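Local coordinates for centrosomal protein 43 (Homo sapiens, PDB 2D68), which forms homodimers and is required for anchoring microtubules to the centrosomes and for forming cilia, at residues A22-E27 / E55-D60. Sequence-based numbering, arbitrary orientation.
Sequences ASLVAE and ENLARD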
loop_
_atom_site.group_PDB
_atom_site.type_symbol
_atom_site.label_atom_id
_atom_site.label_comp_id
_atom_site.label_asym_id
_atom_site.label_seq_id
_atom_site.Cartn_x
_atom_site.Cartn_y
_atom_site.Cartn_z
ATOM N N ALA B 22 3.399 4.967 -2.983
ATOM C CA ALA B 22 3.885 3.819 -3.759
ATOM C C ALA B 22 5.013 3.073 -3.044
ATOM O O ALA B 22 5.034 1.843 -3.027
ATOM C CB ALA B 22 4.316 4.237 -5.160
ATOM N N SER B 23 5.918 3.823 -2.422
ATOM C CA SER B 23 6.986 3.213 -1.622
ATOM C C SER B 23 6.423 2.370 -0.468
ATOM O O SER B 23 6.929 1.279 -0.186
ATOM C CB SER B 23 7.921 4.303 -1.078
ATOM O OG SER B 23 8.548 5.020 -2.124
ATOM N N LEU B 24 5.359 2.855 0.176
ATOM C CA LEU B 24 4.717 2.076 1.252
ATOM C C LEU B 24 4.096 0.785 0.730
ATOM O O LEU B 24 4.137 -0.261 1.408
ATOM C CB LEU B 24 3.660 2.911 1.978
ATOM C CG LEU B 24 4.206 3.987 2.915
ATOM C CD1 LEU B 24 3.109 5.007 3.213
ATOM C CD2 LEU B 24 4.783 3.394 4.211
ATOM N N VAL B 25 3.501 0.842 -0.458
ATOM C CA VAL B 25 2.970 -0.368 -1.096
ATOM C C VAL B 25 4.098 -1.374 -1.395
ATOM O O VAL B 25 3.990 -2.553 -1.026
ATOM C CB VAL B 25 2.164 -0.011 -2.356
ATOM C CG1 VAL B 25 1.721 -1.294 -3.121
ATOM C CG2 VAL B 25 0.923 0.795 -1.969
ATOM N N ALA B 26 5.188 -0.911 -2.006
ATOM C CA ALA B 26 6.337 -1.795 -2.262
ATOM C C ALA B 26 6.886 -2.396 -0.961
ATOM O O ALA B 26 7.235 -3.585 -0.928
ATOM C CB ALA B 26 7.418 -1.059 -3.040
ATOM N N GLU B 27 6.920 -1.599 0.116
ATOM C CA GLU B 27 7.443 -2.095 1.389
ATOM C C GLU B 27 6.540 -3.180 1.957
ATOM O O GLU B 27 7.025 -4.133 2.538
ATOM C CB GLU B 27 7.655 -0.962 2.402
ATOM C CG GLU B 27 8.562 -1.383 3.601
ATOM C CD GLU B 27 7.808 -2.018 4.775
ATOM O OE1 GLU B 27 6.626 -1.694 4.992
ATOM O OE2 GLU B 27 8.417 -2.831 5.494
ATOM N N GLU B 55 13.151 2.325 6.150
ATOM C CA GLU B 55 13.592 3.263 7.197
ATOM C C GLU B 55 13.614 4.724 6.723
ATOM O O GLU B 55 13.374 5.649 7.501
ATOM C CB GLU B 55 14.943 2.844 7.794
ATOM C CG GLU B 55 15.038 1.348 8.168
ATOM C CD GLU B 55 13.861 0.839 9.004
ATOM O OE1 GLU B 55 13.180 1.654 9.683
ATOM O OE2 GLU B 55 13.639 -0.392 8.996
ATOM N N ASN B 56 13.832 4.907 5.421
ATOM C CA ASN B 56 13.667 6.204 4.768
ATOM C C ASN B 56 12.207 6.657 4.943
ATOM O O ASN B 56 11.922 7.787 5.354
ATOM C CB ASN B 56 14.049 6.043 3.292
ATOM C CG ASN B 56 13.842 7.296 2.467
ATOM O OD1 ASN B 56 12.813 7.954 2.544
ATOM N ND2 ASN B 56 14.807 7.584 1.616
ATOM N N LEU B 57 11.275 5.755 4.639
ATOM C CA LEU B 57 9.864 6.089 4.776
ATOM C C LEU B 57 9.488 6.393 6.221
ATOM O O LEU B 57 8.766 7.348 6.470
ATOM C CB LEU B 57 9.007 4.931 4.261
ATOM C CG LEU B 57 9.288 4.514 2.827
ATOM C CD1 LEU B 57 8.400 3.341 2.486
ATOM C CD2 LEU B 57 9.065 5.622 1.837
ATOM N N ALA B 58 9.978 5.585 7.161
ATOM C CA ALA B 58 9.662 5.806 8.572
ATOM C C ALA B 58 10.158 7.175 9.027
ATOM O O ALA B 58 9.442 7.915 9.702
ATOM C CB ALA B 58 10.248 4.709 9.426
ATOM N N ARG B 59 11.379 7.517 8.625
ATOM C CA ARG B 59 11.926 8.847 8.905
ATOM C C ARG B 59 11.010 9.958 8.371
ATOM O O ARG B 59 10.686 10.917 9.090
ATOM C CB ARG B 59 13.341 8.967 8.327
ATOM C CG ARG B 59 14.141 10.195 8.770
ATOM C CD ARG B 59 15.522 10.219 8.084
ATOM N NE ARG B 59 16.079 8.881 8.044
ATOM C CZ ARG B 59 16.389 8.181 6.949
ATOM N NH1 ARG B 59 16.274 8.684 5.719
ATOM N NH2 ARG B 59 16.854 6.955 7.106
ATOM N N ASP B 60 10.559 9.801 7.127
ATOM C CA ASP B 60 9.670 10.752 6.485
ATOM C C ASP B 60 8.361 10.920 7.250
ATOM O O ASP B 60 7.851 12.036 7.403
ATOM C CB ASP B 60 9.348 10.261 5.081
ATOM C CG ASP B 60 9.936 11.126 3.999
ATOM O OD1 ASP B 60 9.310 11.154 2.914
ATOM O OD2 ASP B 60 10.988 11.771 4.213
#
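Leu57 meets helix 16-31 with both of its methyl groups, which close on Ser23. CD2 presses on the methylene of Ser23, with Leu57 CD2 to Ser23 CB at 3.4 Å, a tight fit for two carbons. Leu57 CD1 lies against the same methylene and the main chain, 3.7 Å from Ser23 O. It also touches the backbone N of Leu24. The side chain of Leu24 slides past that of Leu57 in the opposite direction, and Leu24 CD2 comes to 4.0 Å from Leu57 CD1. Glu27 adds a looser touch through its CB. The CB of Leu57 points toward helix 16-31. CG lies anti to the carbonyl carbon (chi1 -56°) and CD1 anti to CA (chi2 178°), which carries CD1 out to Leu24.

No hydrogen bond joins the two segments; they meet through van der Waals contact. The polar ends turn elsewhere. Ser23 OG bonds to Arg19 O one turn back, which keeps the hydroxyl satisfied beside the leucine. Glu27 OE1 accepts from Leu74 N, and Glu27 OE2 pairs with Arg54, just before segment 55-60. This carboxylate thus ties helix 16-31 to the starts of helices 54-61 and 74-80. With Leu57 cut back to an alanine, Ser23 CB and Leu24 CD2 would probably lose the methyls they rest on, and a gap would be likely to open between the two helices.

Leu74 also packs on Leu24 and Leu57, while Leu24 touches Ile79 of the second subunit. The axes of segments 22-27 and 55-60 come within 10.5 Å, with 135° between their N-to-C directions, and mainly one leucine bridges them. It is a buried helix-helix contact of the LisH-containing, all-helical N-terminal dimerisation domain of this protein.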